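Local coordinates for protein putative NAD-dependent epimerase/dehydratase (PDB 3E8X) that binds NADP through a Rossmann-type domain and is probably an NAD(P)-dependent epimerase or dehydratase, its substrate and reaction still unknown, at residues 34-39 and 196-201; 204-209 and 226-231. All blocks are in the same frame, centred on the assembly; numbering follows the deposited sequence.

Overall arrangement
Both contacts are made by helix 197-207, each by a different end. In contact 1 its first turn, in 196-201, packs on helix 32-43, the helix that follows the first strand of the sheet; in contact 2 its last turn, in 204-209, meets the C-terminal helix 227-232. The contact centres lie about 12 Å apart and the two touch, L37 CD1 reaching I204 CG2 at 3.6 Å. Along the chain they come in series: contact 1, whose segments are separated by 156 residues, closes before contact 2 opens, with strand 216-223 between the segments of contact 2. Helix 197-207, whose R197 binds NADP, thus packs on helix 32-43 at one end and on the C-terminal helix at the other.

Contact 1 (34-39 and 196-201). With NAP (NADP nicotinamide-adenine-dinucleotide phosphate), chain B.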
loop_
_atom_site.group_PDB
_atom_site.type_symbol
_atom_site.label_atom_id
_atom_site.label_comp_id
_atom_site.label_asym_id
_atom_site.label_seq_id
_atom_site.Cartn_x
_atom_site.Cartn_y
_atom_site.Cartn_z
ATOM N N ALA A 34 -2.408 4.152 -22.858
ATOM C CA ALA A 34 -2.145 5.589 -22.876
ATOM C C ALA A 34 -1.922 6.141 -24.249
ATOM O O ALA A 34 -2.388 7.251 -24.583
ATOM C CB ALA A 34 -0.970 5.925 -22.004
ATOM N N ARG A 35 -1.190 5.387 -25.059
ATOM C CA ARG A 35 -0.967 5.789 -26.406
ATOM C C ARG A 35 -2.267 5.969 -27.181
ATOM O O ARG A 35 -2.433 7.016 -27.827
ATOM C CB ARG A 35 -0.088 4.777 -27.122
ATOM C CG ARG A 35 1.386 4.966 -26.803
ATOM C CD ARG A 35 2.187 3.941 -27.562
ATOM N NE ARG A 35 3.619 4.140 -27.380
ATOM C CZ ARG A 35 4.533 3.478 -28.077
ATOM N NH1 ARG A 35 4.153 2.565 -28.991
ATOM N NH2 ARG A 35 5.831 3.732 -27.890
ATOM N N TYR A 36 -3.145 4.949 -27.180
ATOM C CA TYR A 36 -4.492 5.123 -27.738
ATOM C C TYR A 36 -5.262 6.284 -27.115
ATOM O O TYR A 36 -5.933 7.063 -27.834
ATOM C CB TYR A 36 -5.307 3.835 -27.677
ATOM C CG TYR A 36 -4.641 2.672 -28.339
ATOM C CD1 TYR A 36 -3.821 2.868 -29.464
ATOM C CD2 TYR A 36 -4.824 1.381 -27.867
ATOM C CE1 TYR A 36 -3.155 1.813 -30.079
ATOM C CE2 TYR A 36 -4.205 0.310 -28.488
ATOM C CZ TYR A 36 -3.372 0.535 -29.615
ATOM O OH TYR A 36 -2.718 -0.497 -30.270
ATOM N N LEU A 37 -5.195 6.387 -25.784
ATOM C CA LEU A 37 -5.813 7.496 -25.076
ATOM C C LEU A 37 -5.395 8.899 -25.576
ATOM O O LEU A 37 -6.228 9.796 -25.629
ATOM C CB LEU A 37 -5.543 7.385 -23.567
ATOM C CG LEU A 37 -6.261 8.357 -22.626
ATOM C CD1 LEU A 37 -7.811 8.332 -22.821
ATOM C CD2 LEU A 37 -5.819 8.115 -21.188
ATOM N N LEU A 38 -4.143 9.098 -25.974
ATOM C CA LEU A 38 -3.748 10.415 -26.496
ATOM C C LEU A 38 -4.619 10.828 -27.688
ATOM O O LEU A 38 -5.117 11.948 -27.775
ATOM C CB LEU A 38 -2.260 10.432 -26.901
ATOM C CG LEU A 38 -1.244 10.200 -25.753
ATOM C CD1 LEU A 38 0.151 9.967 -26.249
ATOM C CD2 LEU A 38 -1.305 11.352 -24.695
ATOM N N SER A 39 -4.814 9.894 -28.603
ATOM C CA SER A 39 -5.643 10.119 -29.763
ATOM C C SER A 39 -7.127 10.296 -29.420
ATOM O O SER A 39 -7.789 11.164 -29.939
ATOM C CB SER A 39 -5.449 8.959 -30.754
ATOM O OG SER A 39 -6.267 9.135 -31.890
ATOM N N THR A 196 -10.478 -4.790 -25.122
ATOM C CA THR A 196 -9.357 -4.281 -25.891
ATOM C C THR A 196 -8.795 -3.011 -25.228
ATOM O O THR A 196 -9.516 -2.238 -24.614
ATOM C CB THR A 196 -9.668 -4.048 -27.397
ATOM O OG1 THR A 196 -10.491 -2.890 -27.584
ATOM C CG2 THR A 196 -10.309 -5.276 -28.043
ATOM N N ARG A 197 -7.498 -2.817 -25.343
ATOM C CA ARG A 197 -6.885 -1.587 -24.869
ATOM C C ARG A 197 -7.437 -0.318 -25.576
ATOM O O ARG A 197 -7.490 0.768 -24.965
ATOM C CB ARG A 197 -5.372 -1.691 -25.013
ATOM C CG ARG A 197 -4.726 -2.656 -24.054
ATOM C CD ARG A 197 -3.194 -2.644 -24.193
ATOM N NE ARG A 197 -2.545 -3.374 -23.109
ATOM C CZ ARG A 197 -2.418 -4.688 -23.070
ATOM N NH1 ARG A 197 -2.827 -5.446 -24.073
ATOM N NH2 ARG A 197 -1.839 -5.248 -22.031
ATOM N N HIS A 198 -7.790 -0.449 -26.857
ATOM C CA HIS A 198 -8.410 0.635 -27.625
ATOM C C HIS A 198 -9.696 1.100 -26.928
ATOM O O HIS A 198 -9.929 2.278 -26.767
ATOM C CB HIS A 198 -8.797 0.208 -29.041
ATOM C CG HIS A 198 -7.693 0.264 -30.037
ATOM N ND1 HIS A 198 -7.164 1.454 -30.493
ATOM C CD2 HIS A 198 -7.041 -0.727 -30.707
ATOM C CE1 HIS A 198 -6.208 1.191 -31.374
ATOM N NE2 HIS A 198 -6.126 -0.122 -31.541
ATOM N N ASP A 199 -10.508 0.140 -26.522
ATOM C CA ASP A 199 -11.798 0.403 -25.963
ATOM C C ASP A 199 -11.704 0.979 -24.562
ATOM O O ASP A 199 -12.501 1.837 -24.219
ATOM C CB ASP A 199 -12.692 -0.847 -26.027
ATOM C CG ASP A 199 -13.162 -1.187 -27.441
ATOM O OD1 ASP A 199 -13.548 -0.238 -28.185
ATOM O OD2 ASP A 199 -13.180 -2.421 -27.783
ATOM N N VAL A 200 -10.722 0.551 -23.759
ATOM C CA VAL A 200 -10.438 1.163 -22.460
ATOM C C VAL A 200 -10.131 2.634 -22.677
ATOM O O VAL A 200 -10.644 3.475 -21.955
ATOM C CB VAL A 200 -9.231 0.478 -21.711
ATOM C CG1 VAL A 200 -8.878 1.207 -20.379
ATOM C CG2 VAL A 200 -9.527 -0.989 -21.488
ATOM N N ALA A 201 -9.276 2.934 -23.665
ATOM C CA ALA A 201 -8.911 4.306 -23.939
ATOM C C ALA A 201 -10.172 5.136 -24.293
ATOM O O ALA A 201 -10.304 6.277 -23.858
ATOM C CB ALA A 201 -7.817 4.401 -25.027
HETATM P PA NAP B . 1.867 -0.568 -20.235
HETATM O O1A NAP B . 2.846 -1.395 -19.395
HETATM O O2A NAP B . 1.883 -0.691 -21.743
HETATM O O5B NAP B . 2.033 0.964 -19.738
HETATM C C5B NAP B . 2.771 1.348 -18.563
HETATM C C4B NAP B . 3.545 2.653 -18.740
HETATM O O4B NAP B . 4.020 3.035 -17.436
HETATM C C3B NAP B . 4.790 2.576 -19.659
HETATM O O3B NAP B . 4.759 3.490 -20.770
HETATM C C2B NAP B . 5.955 2.958 -18.760
HETATM O O2B NAP B . 7.005 3.753 -19.363
HETATM C C1B NAP B . 5.232 3.748 -17.657
HETATM N N9A NAP B . 6.114 3.873 -16.468
HETATM C C8A NAP B . 6.764 2.879 -15.843
HETATM N N7A NAP B . 7.499 3.404 -14.843
HETATM C C5A NAP B . 7.295 4.737 -14.849
HETATM C C6A NAP B . 7.770 5.797 -14.071
HETATM N N6A NAP B . 8.621 5.561 -13.051
HETATM N N1A NAP B . 7.403 7.071 -14.344
HETATM C C2A NAP B . 6.568 7.312 -15.355
HETATM N N3A NAP B . 6.089 6.318 -16.130
HETATM C C4A NAP B . 6.434 5.024 -15.892
HETATM O O3 NAP B . 0.362 -0.957 -19.721
HETATM P PN NAP B . -1.039 -0.908 -20.558
HETATM O O1N NAP B . -1.176 -2.244 -21.237
HETATM O O2N NAP B . -1.085 0.447 -21.228
HETATM O O5D NAP B . -2.182 -1.024 -19.437
HETATM C C5D NAP B . -2.548 0.099 -18.644
HETATM C C4D NAP B . -2.781 -0.397 -17.228
HETATM O O4D NAP B . -3.867 -1.323 -17.169
HETATM C C3D NAP B . -1.568 -1.141 -16.690
HETATM O O3D NAP B . -0.641 -0.187 -16.148
HETATM C C2D NAP B . -2.163 -2.171 -15.725
HETATM O O2D NAP B . -1.978 -1.829 -14.368
HETATM C C1D NAP B . -3.679 -2.189 -16.035
HETATM N N1N NAP B . -4.285 -3.532 -16.291
HETATM C C2N NAP B . -3.683 -4.469 -17.064
HETATM C C3N NAP B . -4.307 -5.715 -17.288
HETATM C C7N NAP B . -3.699 -6.781 -18.172
HETATM O O7N NAP B . -4.432 -7.693 -18.597
HETATM N N7N NAP B . -2.404 -6.673 -18.517
HETATM C C4N NAP B . -5.549 -5.973 -16.705
HETATM C C5N NAP B . -6.144 -4.996 -15.926
HETATM C C6N NAP B . -5.488 -3.790 -15.743
HETATM P P2B NAP B . 8.060 3.222 -20.498
HETATM O O1X NAP B . 7.389 3.444 -21.827
HETATM O O2X NAP B . 9.276 4.124 -20.311
HETATM O O3X NAP B . 8.230 1.754 -20.168
#
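The Y36 and H198 rings lie face to face, centroids 3.6 Å apart and planes at 12°, with H198 CE1 over the centre of the phenol ring and Y36 CE2 over the centre of the imidazole. The closest atoms are Y36 CE1 and H198 CE1, 3.4 Å apart. At the edge of the tyrosine ring, in its plane, sits the carbonyl of R197, with Y36 CD2 at 3.9 Å from R197 C. The third flat group, the R197 guanidinium, presents its edge to the NADP diphosphate: NE donates to O1N of NAP over 2.6 Å, nearly straight at 163°, and NH2 adds a weak bond to the same oxygen. With CG anti to the carbonyl carbon and the chain extended from CG to NE, R197 leaves the helix interface and carries its charge to the cofactor, while N175 takes NH1.

Behind the stack the helices meet at a small residue. A201 CB lies 3.4 Å from L37 N and also packs on Y36 CB, so the alanine methyl sits against the backbone of helix 34-39; the axes of segments 34-39 and 197-201 approach to 8.2 Å and cross at -47°. T196 caps the helix N-terminus, its OG1 accepting from D199 N and donating to D199 OD2, which N222 and T179 also bind. The arrangement belongs to the NADP site of a Rossmann-type fold, where the helix after the first strand, with K32 and V33 binding cofactor at its start, is joined by an arginine from the C-terminal half.

Contact 2 (204-209 and 226-231); sequences IAELVD and PIAKVV
Apolar packing centres on V231, which meets L207 and the methylenes of E206. The aliphatic part of E206 runs obliquely over the valine, CG lying 3.6 Å from V231 CG2, and E206 CB also rests 4.0 Å from I227 CG2. The other valine methyl, CG1, meets L207 CB at 3.9 Å. On V231, CG1 is anti to the backbone N (chi1 169°) and CG2 anti to the carbonyl carbon; CG2 packs on the glutamate alone, CG1 on L207 CB and, a little farther, on E206 CG. I227 turns its CG2 to this interface, while its side chain also touches V182. The E206 chain bends at chi2 (67°), and this sets the carboxylate against the exposed A228 in the first turn of helix 227-231, OE2 lying 3.6 Å from A228 CB in van der Waals contact.

Polar links use both carboxylate oxygens. A water bridges the helices, donating to E206 OE2 over 2.7 Å and to A228 O over 2.8 Å. OE1 forms a salt bridge with K44, just beyond helix 32-43. An alanine in place of E206 would probably leave the K44 ammonium and the bridging water without their carboxylate partner and strip V231 CG2 of the methylene it packs on.

One side chain thus does two jobs: its methylenes belong to the apolar seam between helices 197-207 and 227-232, while its carboxylate joins that seam to K44 by charge and to A228 through water. The C-terminal helix is therefore held here by van der Waals contact and a solvent bridge, with the direct ionic bond going to a third part of the fold.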
loop_
_atom_site.group_PDB
_atom_site.type_symbol
_atom_site.label_atom_id
_atom_site.label_comp_id
_atom_site.label_asym_id
_atom_site.label_seq_id
_atom_site.Cartn_x
_atom_site.Cartn_y
_atom_site.Cartn_z
ATOM N N ILE A 204 -12.263 5.941 -21.169
ATOM C CA ILE A 204 -11.659 7.002 -20.369
ATOM C C ILE A 204 -11.925 8.345 -20.993
ATOM O O ILE A 204 -12.365 9.253 -20.315
ATOM C CB ILE A 204 -10.115 6.806 -20.201
ATOM C CG1 ILE A 204 -9.849 5.524 -19.401
ATOM C CG2 ILE A 204 -9.429 8.080 -19.559
ATOM C CD1 ILE A 204 -8.413 4.925 -19.510
ATOM N N ALA A 205 -11.586 8.489 -22.275
ATOM C CA ALA A 205 -11.799 9.747 -23.019
ATOM C C ALA A 205 -13.287 10.177 -23.002
ATOM O O ALA A 205 -13.615 11.359 -22.907
ATOM C CB ALA A 205 -11.270 9.623 -24.462
ATOM N N GLU A 206 -14.191 9.213 -23.036
ATOM C CA GLU A 206 -15.612 9.525 -23.078
ATOM C C GLU A 206 -16.052 10.205 -21.779
ATOM O O GLU A 206 -16.908 11.095 -21.803
ATOM C CB GLU A 206 -16.442 8.252 -23.317
ATOM C CG GLU A 206 -17.918 8.499 -23.577
ATOM C CD GLU A 206 -18.205 9.228 -24.894
ATOM O OE1 GLU A 206 -17.333 9.294 -25.788
ATOM O OE2 GLU A 206 -19.336 9.689 -25.048
ATOM N N LEU A 207 -15.456 9.791 -20.656
ATOM C CA LEU A 207 -15.958 10.216 -19.335
ATOM C C LEU A 207 -15.140 11.319 -18.635
ATOM O O LEU A 207 -15.580 11.866 -17.647
ATOM C CB LEU A 207 -16.184 8.971 -18.429
ATOM C CG LEU A 207 -15.055 7.995 -18.019
ATOM C CD1 LEU A 207 -14.062 8.674 -17.107
ATOM C CD2 LEU A 207 -15.721 6.823 -17.298
ATOM N N VAL A 208 -14.023 11.735 -19.216
ATOM C CA VAL A 208 -13.155 12.666 -18.547
ATOM C C VAL A 208 -13.852 14.004 -18.191
ATOM O O VAL A 208 -13.618 14.580 -17.110
ATOM C CB VAL A 208 -11.782 12.820 -19.283
ATOM C CG1 VAL A 208 -11.972 13.593 -20.577
ATOM C CG2 VAL A 208 -10.751 13.491 -18.352
ATOM N N ASP A 209 -14.747 14.472 -19.044
ATOM C CA ASP A 209 -15.423 15.714 -18.794
ATOM C C ASP A 209 -16.856 15.505 -18.367
ATOM O O ASP A 209 -17.606 16.457 -18.375
ATOM C CB ASP A 209 -15.402 16.636 -20.019
ATOM C CG ASP A 209 -15.992 15.990 -21.263
ATOM O OD1 ASP A 209 -16.443 14.819 -21.236
ATOM O OD2 ASP A 209 -15.930 16.655 -22.287
ATOM N N PRO A 226 -22.920 0.387 -26.965
ATOM C CA PRO A 226 -22.004 1.447 -27.375
ATOM C C PRO A 226 -21.458 2.273 -26.193
ATOM O O PRO A 226 -22.201 2.623 -25.298
ATOM C CB PRO A 226 -22.857 2.286 -28.334
ATOM C CG PRO A 226 -23.849 1.298 -28.911
ATOM C CD PRO A 226 -24.196 0.431 -27.718
ATOM N N ILE A 227 -20.166 2.592 -26.234
ATOM C CA ILE A 227 -19.460 3.283 -25.160
ATOM C C ILE A 227 -20.113 4.622 -24.722
ATOM O O ILE A 227 -20.185 4.907 -23.558
ATOM C CB ILE A 227 -17.929 3.497 -25.546
ATOM C CG1 ILE A 227 -17.170 2.158 -25.480
ATOM C CG2 ILE A 227 -17.269 4.583 -24.631
ATOM C CD1 ILE A 227 -15.854 2.092 -26.247
ATOM N N ALA A 228 -20.569 5.443 -25.658
ATOM C CA ALA A 228 -21.252 6.708 -25.348
ATOM C C ALA A 228 -22.493 6.475 -24.479
ATOM O O ALA A 228 -22.696 7.168 -23.504
ATOM C CB ALA A 228 -21.633 7.468 -26.631
ATOM N N LYS A 229 -23.289 5.477 -24.842
ATOM C CA LYS A 229 -24.493 5.129 -24.103
ATOM C C LYS A 229 -24.206 4.551 -22.705
ATOM O O LYS A 229 -24.904 4.854 -21.729
ATOM C CB LYS A 229 -25.356 4.197 -24.948
ATOM C CG LYS A 229 -26.602 3.747 -24.277
ATOM C CD LYS A 229 -27.471 2.949 -25.222
ATOM C CE LYS A 229 -28.636 2.381 -24.514
ATOM N NZ LYS A 229 -29.304 1.393 -25.368
ATOM N N VAL A 230 -23.172 3.727 -22.593
ATOM C CA VAL A 230 -22.771 3.186 -21.295
ATOM C C VAL A 230 -22.413 4.332 -20.349
ATOM O O VAL A 230 -22.802 4.318 -19.183
ATOM C CB VAL A 230 -21.589 2.146 -21.448
ATOM C CG1 VAL A 230 -20.865 2.004 -20.218
ATOM C CG2 VAL A 230 -22.120 0.734 -21.914
ATOM N N VAL A 231 -21.680 5.334 -20.864
ATOM C CA VAL A 231 -21.198 6.444 -20.055
ATOM C C VAL A 231 -22.341 7.352 -19.647
ATOM O O VAL A 231 -22.329 7.854 -18.538
ATOM C CB VAL A 231 -20.001 7.238 -20.724
ATOM C CG1 VAL A 231 -19.700 8.567 -19.979
ATOM C CG2 VAL A 231 -18.695 6.353 -20.775
HETATM O O HOH W 1 -21.408 9.604 -23.259
#